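Local atomic coordinates of odorant-binding protein 2a (Homo sapiens, PDB entry 4RUN), a protein that binds and transports small hydrophobic volatile molecules, with a preference for aldehydes and large fatty acids, as a secreted lipocalin of nasal mucus. Residues A[72-77]-A[83-88]; A[13-18]-A[145-150]; A[23-28]-A[106-111]; A[131-134]-A[138-141]. The protein carries 2 engineered substitutions. One frame throughout, in Å; residues are numbered along the deposited sequence.

Contact 1: A[72-77]-A[83-88]; sequences PGKFSA and LIYLQE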
loop_
_atom_site.group_PDB
_atom_site.type_symbol
_atom_site.label_atom_id
_atom_site.label_comp_id
_atom_site.label_asym_id
_atom_site.label_seq_id
_atom_site.Cartn_x
_atom_site.Cartn_y
_atom_site.Cartn_z
ATOM N N PRO A 72 11.149 7.623 -11.749
ATOM C CA PRO A 72 9.963 8.227 -11.144
ATOM C C PRO A 72 8.922 7.164 -10.823
ATOM O O PRO A 72 8.753 6.210 -11.590
ATOM C CB PRO A 72 9.454 9.190 -12.221
ATOM C CG PRO A 72 10.012 8.680 -13.501
ATOM C CD PRO A 72 11.289 7.963 -13.176
ATOM N N GLY A 73 8.254 7.316 -9.683
ATOM C CA GLY A 73 7.288 6.322 -9.224
ATOM C C GLY A 73 7.895 5.212 -8.383
ATOM O O GLY A 73 7.176 4.552 -7.645
ATOM N N LYS A 74 9.212 5.018 -8.482
ATOM C CA LYS A 74 9.934 4.000 -7.716
ATOM C C LYS A 74 10.660 4.617 -6.505
ATOM O O LYS A 74 11.422 5.577 -6.650
ATOM C CB LYS A 74 10.938 3.285 -8.623
ATOM C CG LYS A 74 11.808 2.235 -7.944
ATOM C CD LYS A 74 12.866 1.739 -8.911
ATOM C CE LYS A 74 13.921 0.895 -8.224
ATOM N NZ LYS A 74 15.174 0.907 -9.028
ATOM N N PHE A 75 10.414 4.054 -5.323
ATOM C CA PHE A 75 11.042 4.500 -4.079
ATOM C C PHE A 75 11.605 3.324 -3.310
ATOM O O PHE A 75 11.313 2.171 -3.623
ATOM C CB PHE A 75 10.032 5.184 -3.176
ATOM C CG PHE A 75 9.440 6.418 -3.758
ATOM C CD1 PHE A 75 8.336 6.342 -4.592
ATOM C CD2 PHE A 75 9.967 7.661 -3.449
ATOM C CE1 PHE A 75 7.771 7.494 -5.116
ATOM C CE2 PHE A 75 9.416 8.814 -3.968
ATOM C CZ PHE A 75 8.316 8.732 -4.802
ATOM N N SER A 76 12.403 3.630 -2.291
ATOM C CA SER A 76 12.979 2.612 -1.426
ATOM C C SER A 76 12.795 3.001 0.033
ATOM O O SER A 76 12.727 4.187 0.366
ATOM C CB SER A 76 14.464 2.413 -1.751
ATOM O OG SER A 76 15.193 3.600 -1.566
ATOM N N ALA A 77 12.729 1.996 0.901
ATOM C CA ALA A 77 12.531 2.223 2.330
ATOM C C ALA A 77 13.335 1.228 3.135
ATOM O O ALA A 77 13.713 0.173 2.625
ATOM C CB ALA A 77 11.064 2.117 2.682
ATOM N N LEU A 83 11.436 -2.077 -1.749
ATOM C CA LEU A 83 11.241 -1.201 -2.908
ATOM C C LEU A 83 9.759 -1.008 -3.133
ATOM O O LEU A 83 8.976 -1.937 -2.943
ATOM C CB LEU A 83 11.885 -1.781 -4.163
ATOM C CG LEU A 83 13.414 -1.795 -4.132
ATOM C CD1 LEU A 83 13.982 -2.716 -5.203
ATOM C CD2 LEU A 83 13.947 -0.385 -4.289
ATOM N N ILE A 84 9.398 0.204 -3.544
ATOM C CA ILE A 84 8.016 0.665 -3.586
ATOM C C ILE A 84 7.738 1.395 -4.904
ATOM O O ILE A 84 8.374 2.406 -5.202
ATOM C CB ILE A 84 7.746 1.643 -2.426
ATOM C CG1 ILE A 84 7.828 0.929 -1.078
ATOM C CG2 ILE A 84 6.373 2.288 -2.559
ATOM C CD1 ILE A 84 8.145 1.869 0.069
ATOM N N TYR A 85 6.760 0.893 -5.657
ATOM C CA TYR A 85 6.377 1.442 -6.959
ATOM C C TYR A 85 4.971 1.993 -6.859
ATOM O O TYR A 85 4.100 1.354 -6.271
ATOM C CB TYR A 85 6.392 0.357 -8.036
ATOM C CG TYR A 85 7.693 -0.405 -8.101
ATOM C CD1 TYR A 85 8.053 -1.296 -7.095
ATOM C CD2 TYR A 85 8.569 -0.227 -9.151
ATOM C CE1 TYR A 85 9.245 -1.988 -7.136
ATOM C CE2 TYR A 85 9.770 -0.923 -9.201
ATOM C CZ TYR A 85 10.099 -1.806 -8.185
ATOM O OH TYR A 85 11.289 -2.507 -8.213
ATOM N N LEU A 86 4.760 3.183 -7.408
ATOM C CA LEU A 86 3.427 3.747 -7.529
ATOM C C LEU A 86 3.134 3.784 -9.007
ATOM O O LEU A 86 3.895 4.363 -9.773
ATOM C CB LEU A 86 3.344 5.149 -6.904
ATOM C CG LEU A 86 1.933 5.655 -6.550
ATOM C CD1 LEU A 86 1.236 4.717 -5.570
ATOM C CD2 LEU A 86 1.949 7.072 -5.979
ATOM N N GLN A 87 2.043 3.141 -9.406
ATOM C CA GLN A 87 1.654 3.061 -10.812
ATOM C C GLN A 87 0.204 3.491 -10.961
ATOM O O GLN A 87 -0.630 3.182 -10.113
ATOM C CB GLN A 87 1.788 1.638 -11.341
ATOM C CG GLN A 87 3.132 0.966 -11.089
ATOM C CD GLN A 87 3.098 -0.516 -11.437
ATOM O OE1 GLN A 87 2.301 -0.949 -12.281
ATOM N NE2 GLN A 87 3.963 -1.301 -10.791
ATOM N N GLU A 88 -0.083 4.202 -12.042
ATOM C CA GLU A 88 -1.442 4.600 -12.363
ATOM C C GLU A 88 -2.208 3.321 -12.715
ATOM O O GLU A 88 -1.670 2.435 -13.380
ATOM C CB GLU A 88 -1.444 5.663 -13.481
ATOM C CG GLU A 88 -2.380 6.820 -13.176
ATOM C CD GLU A 88 -2.104 8.072 -13.992
ATOM O OE1 GLU A 88 -1.032 8.169 -14.612
ATOM O OE2 GLU A 88 -2.978 8.959 -14.030
#
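With CG anti to the backbone N (chi1 177°) and the chain extended beyond it, K74 runs alongside Y85, whose CG is anti to the carbonyl carbon (chi1 -53°). The two side chains point the same way, and K74 CG lies 4.0 Å from Y85 CE2. Further out, K74 CE comes within 4.1 Å of L83 CD2, so the aliphatic part of the lysine bridges two residues of the facing strand. The same L83 CD2 packs on S76 CB at 3.8 Å. K74, S76, L83 and Y85 therefore share one face of the sheet.

F75, A77 and I84 belong to the other, buried face. There A77 CB meets I84 CD1 at 3.9 Å, and the CB atoms of F75 and I84 sit opposite each other. F75 and I84 form a hydrogen-bonded antiparallel pair: F75 N gives to I84 O (2.6 Å) in the carbonyl plane, and I84 N returns a bond to F75 O (2.7 Å). A third bond joins L86 N to G73 O (2.8 Å), where the positive phi of G73 suits glycine as the chain enters the strand.

F97, M66 and I64 extend the apolar face. The directions of 74-77 and 83-88 differ by 150°, roughly antiparallel. The arrangement is a beta hairpin of strands 74-77 and 82-88, and its buried apolar side is consistent with the lined interior of a lipocalin barrel.

Contact 2: A[13-18]-A[145-150]; sequences TWYVKA and PLQTGS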
loop_
_atom_site.group_PDB
_atom_site.type_symbol
_atom_site.label_atom_id
_atom_site.label_comp_id
_atom_site.label_asym_id
_atom_site.label_seq_id
_atom_site.Cartn_x
_atom_site.Cartn_y
_atom_site.Cartn_z
ATOM N N THR A 13 -3.234 13.171 1.422
ATOM C CA THR A 13 -3.965 12.019 1.941
ATOM C C THR A 13 -4.258 11.003 0.827
ATOM O O THR A 13 -4.631 11.380 -0.282
ATOM C CB THR A 13 -5.278 12.454 2.628
ATOM O OG1 THR A 13 -4.975 13.259 3.765
ATOM C CG2 THR A 13 -6.100 11.246 3.087
ATOM N N TRP A 14 -4.043 9.722 1.138
ATOM C CA TRP A 14 -4.445 8.608 0.286
ATOM C C TRP A 14 -5.249 7.609 1.099
ATOM O O TRP A 14 -5.106 7.507 2.309
ATOM C CB TRP A 14 -3.243 7.872 -0.276
ATOM C CG TRP A 14 -2.428 8.625 -1.240
ATOM C CD1 TRP A 14 -1.405 9.471 -0.957
ATOM C CD2 TRP A 14 -2.516 8.562 -2.658
ATOM N NE1 TRP A 14 -0.851 9.950 -2.111
ATOM C CE2 TRP A 14 -1.517 9.410 -3.174
ATOM C CE3 TRP A 14 -3.346 7.881 -3.547
ATOM C CZ2 TRP A 14 -1.324 9.597 -4.542
ATOM C CZ3 TRP A 14 -3.155 8.069 -4.907
ATOM C CH2 TRP A 14 -2.150 8.919 -5.388
ATOM N N TYR A 15 -6.089 6.863 0.408
ATOM C CA TYR A 15 -6.937 5.887 1.031
ATOM C C TYR A 15 -6.619 4.530 0.429
ATOM O O TYR A 15 -6.566 4.390 -0.798
ATOM C CB TYR A 15 -8.403 6.233 0.791
ATOM C CG TYR A 15 -8.845 7.494 1.478
ATOM C CD1 TYR A 15 -9.307 7.459 2.791
ATOM C CD2 TYR A 15 -8.792 8.729 0.827
ATOM C CE1 TYR A 15 -9.700 8.615 3.440
ATOM C CE2 TYR A 15 -9.191 9.895 1.465
ATOM C CZ TYR A 15 -9.643 9.832 2.774
ATOM O OH TYR A 15 -10.036 10.975 3.439
ATOM N N VAL A 16 -6.414 3.541 1.299
ATOM C CA VAL A 16 -6.145 2.164 0.898
ATOM C C VAL A 16 -7.465 1.417 0.773
ATOM O O VAL A 16 -8.151 1.191 1.765
ATOM C CB VAL A 16 -5.279 1.450 1.938
ATOM C CG1 VAL A 16 -5.017 0.026 1.495
ATOM C CG2 VAL A 16 -3.976 2.214 2.197
ATOM N N LYS A 17 -7.814 1.025 -0.445
ATOM C CA LYS A 17 -9.147 0.492 -0.740
ATOM C C LYS A 17 -9.154 -1.018 -0.878
ATOM O O LYS A 17 -10.158 -1.671 -0.636
ATOM C CB LYS A 17 -9.655 1.120 -2.029
ATOM C CG LYS A 17 -9.631 2.640 -2.011
ATOM C CD LYS A 17 -10.002 3.208 -3.360
ATOM C CE LYS A 17 -10.321 4.677 -3.227
ATOM N NZ LYS A 17 -10.629 5.328 -4.527
ATOM N N ALA A 18 -8.028 -1.579 -1.281
ATOM C CA ALA A 18 -7.911 -3.017 -1.373
ATOM C C ALA A 18 -6.471 -3.369 -1.199
ATOM O O ALA A 18 -5.600 -2.516 -1.358
ATOM C CB ALA A 18 -8.412 -3.513 -2.712
ATOM N N PRO A 145 -9.468 -4.065 3.608
ATOM C CA PRO A 145 -9.625 -3.729 5.016
ATOM C C PRO A 145 -10.591 -2.579 5.246
ATOM O O PRO A 145 -10.869 -1.811 4.334
ATOM C CB PRO A 145 -8.208 -3.371 5.456
ATOM C CG PRO A 145 -7.501 -2.980 4.214
ATOM C CD PRO A 145 -8.124 -3.766 3.093
ATOM N N LEU A 146 -11.143 -2.508 6.447
ATOM C CA LEU A 146 -12.079 -1.456 6.810
ATOM C C LEU A 146 -11.339 -0.141 6.882
ATOM O O LEU A 146 -10.269 -0.075 7.482
ATOM C CB LEU A 146 -12.694 -1.769 8.153
ATOM C CG LEU A 146 -13.831 -2.779 8.114
ATOM C CD1 LEU A 146 -14.252 -3.055 9.558
ATOM C CD2 LEU A 146 -14.990 -2.297 7.239
ATOM N N GLN A 147 -11.871 0.896 6.235
ATOM C CA GLN A 147 -11.242 2.209 6.289
ATOM C C GLN A 147 -11.730 2.942 7.521
ATOM O O GLN A 147 -12.928 2.997 7.770
ATOM C CB GLN A 147 -11.532 3.022 5.039
ATOM C CG GLN A 147 -10.470 4.101 4.802
ATOM C CD GLN A 147 -9.364 3.637 3.875
ATOM O OE1 GLN A 147 -8.166 3.765 4.183
ATOM N NE2 GLN A 147 -9.756 3.103 2.717
ATOM N N THR A 148 -10.796 3.486 8.293
ATOM C CA THR A 148 -11.111 4.078 9.585
ATOM C C THR A 148 -10.253 5.302 9.828
ATOM O O THR A 148 -9.385 5.622 9.031
ATOM C CB THR A 148 -10.834 3.088 10.736
ATOM O OG1 THR A 148 -9.446 2.727 10.723
ATOM C CG2 THR A 148 -11.695 1.837 10.601
ATOM N N GLY A 149 -10.515 5.987 10.936
ATOM C CA GLY A 149 -9.586 6.964 11.468
ATOM C C GLY A 149 -8.451 6.201 12.132
ATOM O O GLY A 149 -8.414 4.964 12.103
ATOM N N SER A 150 -7.525 6.941 12.736
ATOM C CA SER A 150 -6.415 6.334 13.459
ATOM C C SER A 150 -6.937 5.419 14.560
ATOM O O SER A 150 -7.968 5.695 15.174
ATOM C CB SER A 150 -5.516 7.417 14.065
ATOM O OG SER A 150 -4.506 6.849 14.881
#
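Q147 reaches across to V16 and Y15 through a bent side chain: CG stands anti to the backbone N (chi1 -156°), then the turn at chi2 (94°) swings the amide toward the strand. Both ends of that amide address the backbone of V16. NE2 donates to V16 O at 2.7 Å, approaching from above the carbonyl plane rather than along a lone pair, while V16 N makes a longer, weak bond to OE1 at 3.4 Å. One side chain thus serves the N-H and the C=O of a single residue, much as a neighbouring strand would.

The amide is also set against Y15. The ring's edge receives Q147 CD, 4.0 Å from Y15 CD1, with ring and amide planes perpendicular, and Y15 CB lies 3.9 Å from NE2. Replacing Q147 by an alanine would remove the amide, and V16 N and O would probably lose these mates while the edge of Y15 would be left with a gap beside it.

V34 flanks Q147, and P36 and P118 flank Y15. Strand 12-21 runs antiparallel to both 33-41 and 106-115, and the short strand 146-147 pairs in parallel with 33-41, so the glutamine links 146-147 and 12-21, both of which pair with 33-41.

Contact 3: A[23-28]-A[106-111]; sequences KDFPED and GLRYMG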
loop_
_atom_site.group_PDB
_atom_site.type_symbol
_atom_site.label_atom_id
_atom_site.label_comp_id
_atom_site.label_asym_id
_atom_site.label_seq_id
_atom_site.Cartn_x
_atom_site.Cartn_y
_atom_site.Cartn_z
ATOM N N LYS A 23 1.209 -15.589 -1.389
ATOM C CA LYS A 23 0.775 -16.762 -0.638
ATOM C C LYS A 23 1.576 -17.188 0.598
ATOM O O LYS A 23 1.099 -18.050 1.331
ATOM C CB LYS A 23 0.589 -17.947 -1.578
ATOM C CG LYS A 23 -0.624 -17.730 -2.452
ATOM C CD LYS A 23 -1.186 -19.012 -3.026
ATOM C CE LYS A 23 -2.471 -18.698 -3.788
ATOM N NZ LYS A 23 -3.630 -18.423 -2.886
ATOM N N ASP A 24 2.763 -16.627 0.838
ATOM C CA ASP A 24 3.502 -16.893 2.081
ATOM C C ASP A 24 3.024 -16.018 3.230
ATOM O O ASP A 24 3.222 -16.364 4.392
ATOM C CB ASP A 24 4.999 -16.664 1.888
ATOM C CG ASP A 24 5.585 -17.517 0.784
ATOM O OD1 ASP A 24 5.317 -18.741 0.756
ATOM O OD2 ASP A 24 6.337 -16.956 -0.040
ATOM N N PHE A 25 2.412 -14.879 2.896
ATOM C CA PHE A 25 1.878 -13.931 3.876
ATOM C C PHE A 25 0.913 -14.600 4.846
ATOM O O PHE A 25 -0.140 -15.080 4.429
ATOM C CB PHE A 25 1.121 -12.830 3.146
ATOM C CG PHE A 25 0.885 -11.614 3.977
ATOM C CD1 PHE A 25 1.829 -10.591 4.046
ATOM C CD2 PHE A 25 -0.287 -11.496 4.704
ATOM C CE1 PHE A 25 1.596 -9.474 4.825
ATOM C CE2 PHE A 25 -0.520 -10.391 5.488
ATOM C CZ PHE A 25 0.424 -9.377 5.552
ATOM N N PRO A 26 1.255 -14.617 6.144
ATOM C CA PRO A 26 0.371 -15.248 7.127
ATOM C C PRO A 26 -0.963 -14.532 7.272
ATOM O O PRO A 26 -1.008 -13.302 7.312
ATOM C CB PRO A 26 1.164 -15.159 8.429
ATOM C CG PRO A 26 2.572 -14.875 8.032
ATOM C CD PRO A 26 2.497 -14.109 6.757
ATOM N N GLU A 27 -2.045 -15.294 7.347
ATOM C CA GLU A 27 -3.375 -14.717 7.444
ATOM C C GLU A 27 -3.530 -13.881 8.714
ATOM O O GLU A 27 -4.069 -12.777 8.683
ATOM C CB GLU A 27 -4.428 -15.818 7.390
ATOM C CG GLU A 27 -5.797 -15.343 6.927
ATOM C CD GLU A 27 -6.857 -16.421 7.049
ATOM O OE1 GLU A 27 -6.504 -17.596 7.292
ATOM O OE2 GLU A 27 -8.050 -16.094 6.909
ATOM N N ASP A 28 -3.048 -14.419 9.835
ATOM C CA ASP A 28 -2.971 -13.682 11.102
ATOM C C ASP A 28 -2.400 -12.266 10.916
ATOM O O ASP A 28 -2.703 -11.358 11.679
ATOM C CB ASP A 28 -2.208 -14.494 12.180
ATOM C CG ASP A 28 -0.690 -14.219 12.214
ATOM O OD1 ASP A 28 -0.192 -13.394 11.429
ATOM O OD2 ASP A 28 0.019 -14.828 13.057
ATOM N N GLY A 106 12.374 -14.025 3.672
ATOM C CA GLY A 106 12.116 -14.168 2.254
ATOM C C GLY A 106 11.610 -12.905 1.603
ATOM O O GLY A 106 11.249 -11.910 2.249
ATOM N N LEU A 107 11.590 -12.967 0.289
ATOM C CA LEU A 107 11.067 -11.901 -0.534
ATOM C C LEU A 107 9.561 -11.852 -0.344
ATOM O O LEU A 107 8.899 -12.880 -0.474
ATOM C CB LEU A 107 11.376 -12.190 -1.997
ATOM C CG LEU A 107 10.950 -11.084 -2.959
ATOM C CD1 LEU A 107 11.694 -9.786 -2.684
ATOM C CD2 LEU A 107 11.134 -11.523 -4.404
ATOM N N ARG A 108 9.027 -10.667 -0.055
ATOM C CA ARG A 108 7.588 -10.494 0.110
ATOM C C ARG A 108 7.040 -9.491 -0.891
ATOM O O ARG A 108 7.506 -8.349 -0.922
ATOM C CB ARG A 108 7.270 -10.021 1.536
ATOM C CG ARG A 108 5.781 -9.865 1.829
ATOM C CD ARG A 108 5.537 -9.689 3.322
ATOM N NE ARG A 108 5.473 -10.973 4.031
ATOM C CZ ARG A 108 5.583 -11.119 5.351
ATOM N NH1 ARG A 108 5.777 -10.065 6.144
ATOM N NH2 ARG A 108 5.516 -12.337 5.889
ATOM N N TYR A 109 6.053 -9.923 -1.691
ATOM C CA TYR A 109 5.288 -9.024 -2.571
ATOM C C TYR A 109 3.985 -8.624 -1.916
ATOM O O TYR A 109 3.371 -9.405 -1.197
ATOM C CB TYR A 109 4.922 -9.663 -3.918
ATOM C CG TYR A 109 6.057 -10.176 -4.768
ATOM C CD1 TYR A 109 7.279 -9.525 -4.813
ATOM C CD2 TYR A 109 5.875 -11.291 -5.588
ATOM C CE1 TYR A 109 8.301 -9.997 -5.621
ATOM C CE2 TYR A 109 6.891 -11.763 -6.397
ATOM C CZ TYR A 109 8.105 -11.115 -6.409
ATOM O OH TYR A 109 9.123 -11.587 -7.199
ATOM N N MET A 110 3.543 -7.408 -2.209
ATOM C CA MET A 110 2.334 -6.880 -1.606
ATOM C C MET A 110 1.829 -5.723 -2.461
ATOM O O MET A 110 2.602 -4.869 -2.894
ATOM C CB MET A 110 2.638 -6.424 -0.180
ATOM C CG MET A 110 1.419 -6.007 0.620
ATOM S SD MET A 110 1.837 -5.313 2.238
ATOM C CE MET A 110 3.402 -6.110 2.613
ATOM N N GLY A 111 0.527 -5.703 -2.707
ATOM C CA GLY A 111 -0.075 -4.689 -3.551
ATOM C C GLY A 111 -1.202 -3.987 -2.833
ATOM O O GLY A 111 -1.943 -4.603 -2.089
#
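R108 leaves strand 106-115 to meet F25 and P26 of the loop 23-28. From CB the chain starts straight, with CG anti to the backbone N (chi1 -178°), which carries CD out to the rim of the F25 ring: CD lies in the ring plane, 3.9 Å from F25 CD1. A bend at chi3 (-84°) then turns the head group. NE comes 3.7 Å from F25 CD1 and CZ 4.0 Å from the same carbon, which sits over one face of the guanidinium, offset toward its rim. The two planes are 66° apart, so the ring leans its corner on the flat group instead of stacking on it. At the tip, NH2 packs 3.6 Å from P26 CD, while NH1 turns to a bound citrate, probably from the crystallisation liquor, in a weak hydrogen bond; R103 and R29 gather near the same NH1.

Beside this, F25 CE1 touches M110 CE at 4.4 Å. A leucine in place of R108 would lack the guanidinium, and F25 CD1 and P26 CD would probably lose the flat group that packs against them.

The loop belongs to the long connection between strands 12-21 and 33-41, which in lipocalins partly closes the open end of the barrel. Strand 106-115 lies between 95-103 and 12-21, with backbone hydrogen bonds pairing R108 with D101 and M110 with S99 on one side and G111 with V20 on the other.

Contact 4: A[131-134]-A[138-141]; sequences LVQH and SEED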
loop_
_atom_site.group_PDB
_atom_site.type_symbol
_atom_site.label_atom_id
_atom_site.label_comp_id
_atom_site.label_asym_id
_atom_site.label_seq_id
_atom_site.Cartn_x
_atom_site.Cartn_y
_atom_site.Cartn_z
ATOM N N LEU A 131 -4.744 -6.535 -12.833
ATOM C CA LEU A 131 -3.342 -6.141 -12.781
ATOM C C LEU A 131 -2.575 -7.038 -11.804
ATOM O O LEU A 131 -1.448 -7.463 -12.059
ATOM C CB LEU A 131 -3.219 -4.672 -12.380
ATOM C CG LEU A 131 -1.801 -4.134 -12.113
ATOM C CD1 LEU A 131 -1.754 -2.618 -12.316
ATOM C CD2 LEU A 131 -1.287 -4.513 -10.722
ATOM N N VAL A 132 -3.207 -7.320 -10.683
ATOM C CA VAL A 132 -2.647 -8.205 -9.675
ATOM C C VAL A 132 -2.311 -9.585 -10.248
ATOM O O VAL A 132 -1.231 -10.110 -9.991
ATOM C CB VAL A 132 -3.611 -8.284 -8.466
ATOM C CG1 VAL A 132 -3.474 -9.595 -7.704
ATOM C CG2 VAL A 132 -3.352 -7.100 -7.555
ATOM N N GLN A 133 -3.224 -10.151 -11.031
ATOM C CA GLN A 133 -3.034 -11.472 -11.635
ATOM C C GLN A 133 -1.924 -11.500 -12.682
ATOM O O GLN A 133 -1.219 -12.505 -12.822
ATOM C CB GLN A 133 -4.336 -11.946 -12.264
ATOM C CG GLN A 133 -5.423 -12.230 -11.243
ATOM C CD GLN A 133 -6.776 -12.476 -11.880
ATOM O OE1 GLN A 133 -7.161 -11.785 -12.835
ATOM N NE2 GLN A 133 -7.518 -13.451 -11.347
ATOM N N HIS A 134 -1.811 -10.402 -13.431
ATOM C CA HIS A 134 -0.728 -10.175 -14.403
ATOM C C HIS A 134 0.622 -10.385 -13.733
ATOM O O HIS A 134 1.514 -10.999 -14.314
ATOM C CB HIS A 134 -0.845 -8.741 -14.969
ATOM C CG HIS A 134 0.106 -8.409 -16.087
ATOM N ND1 HIS A 134 0.948 -7.316 -16.030
ATOM C CD2 HIS A 134 0.323 -8.984 -17.295
ATOM C CE1 HIS A 134 1.659 -7.248 -17.141
ATOM N NE2 HIS A 134 1.301 -8.249 -17.924
ATOM N N SER A 138 -2.656 -13.634 -6.676
ATOM C CA SER A 138 -3.939 -14.339 -6.836
ATOM C C SER A 138 -5.153 -13.560 -6.340
ATOM O O SER A 138 -5.079 -12.849 -5.336
ATOM C CB SER A 138 -3.862 -15.673 -6.093
ATOM O OG SER A 138 -5.041 -16.442 -6.269
ATOM N N GLU A 139 -6.272 -13.734 -7.042
ATOM C CA GLU A 139 -7.540 -13.045 -6.753
ATOM C C GLU A 139 -8.086 -13.343 -5.364
ATOM O O GLU A 139 -8.610 -12.466 -4.684
ATOM C CB GLU A 139 -8.605 -13.433 -7.801
ATOM C CG GLU A 139 -9.169 -14.845 -7.710
ATOM C CD GLU A 139 -9.704 -15.308 -9.046
ATOM O OE1 GLU A 139 -9.068 -16.186 -9.662
ATOM O OE2 GLU A 139 -10.731 -14.763 -9.499
ATOM N N GLU A 140 -7.941 -14.593 -4.950
ATOM C CA GLU A 140 -8.515 -15.091 -3.712
ATOM C C GLU A 140 -7.710 -14.594 -2.518
ATOM O O GLU A 140 -8.166 -14.691 -1.387
ATOM C CB GLU A 140 -8.552 -16.632 -3.757
ATOM C CG GLU A 140 -7.205 -17.303 -3.541
ATOM C CD GLU A 140 -7.051 -18.556 -4.377
ATOM O OE1 GLU A 140 -6.454 -18.494 -5.476
ATOM O OE2 GLU A 140 -7.551 -19.606 -3.933
ATOM N N ASP A 141 -6.515 -14.070 -2.769
ATOM C CA ASP A 141 -5.749 -13.402 -1.730
ATOM C C ASP A 141 -5.963 -11.865 -1.765
ATOM O O ASP A 141 -5.123 -11.114 -1.252
ATOM C CB ASP A 141 -4.256 -13.704 -1.877
ATOM C CG ASP A 141 -3.934 -15.190 -1.778
ATOM O OD1 ASP A 141 -4.374 -15.850 -0.815
ATOM O OD2 ASP A 141 -3.236 -15.702 -2.674
#
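The chain after the C-terminal end of the lipocalin helix 122-134 folds back against it: V132 and Q133 meet S138 and E139 at the start of a short 3-10 turn leading toward strand 142-143. The buried V132 lies against the backbone, CG1 4.2 Å from S138 N.

Q133 and E139 make the outer part, on the exposed side. Q133 CG lies anti to its carbonyl carbon (chi1 -67°) and the rest of the chain is extended, which carries the amide over to the turn. NE2 then stands 3.6 Å from E139 OE1 and 3.7 Å from E139 CB, beside CB and the carboxylate rather than at a single oxygen. Amide and carboxylate planes are almost perpendicular (87°), and the approach is a loose polar contact without a hydrogen bond. K129, earlier on the helix, lies near E139 as a long, weak ion pair.

Within the turn, D141 N bonds back to S138 O at 3.2 Å. The serine side chain adds a second bond inside the same turn: S138 OG donates to E140 OE1 at 2.6 Å, on the lone pair that faces away from OE2.

Contacts 1, 2 and 3 reach the barrel sheet; contact 4 joins the helix end to the turn after it. All are only partly buried: the centre of contact 2 lies nearest that of the chain (about 10 Å), that of contact 4 farthest (about 15 Å). Contact 1 is regular strand pairing with a buried apolar face; contact 2, across the chain's centre from it, uses a side-chain amide to reach a strand backbone. Contacts 3 and 4 have no hydrogen bond between their segments; contact 3 rests on ring, proline and guanidinium packing, contact 4 on a looser polar approach. A salt bridge, K23 NZ to D141 OD2 (2.8 Å), joins these two; contacts 2 and 3 sit on neighbouring strands, 12-21 and 106-115.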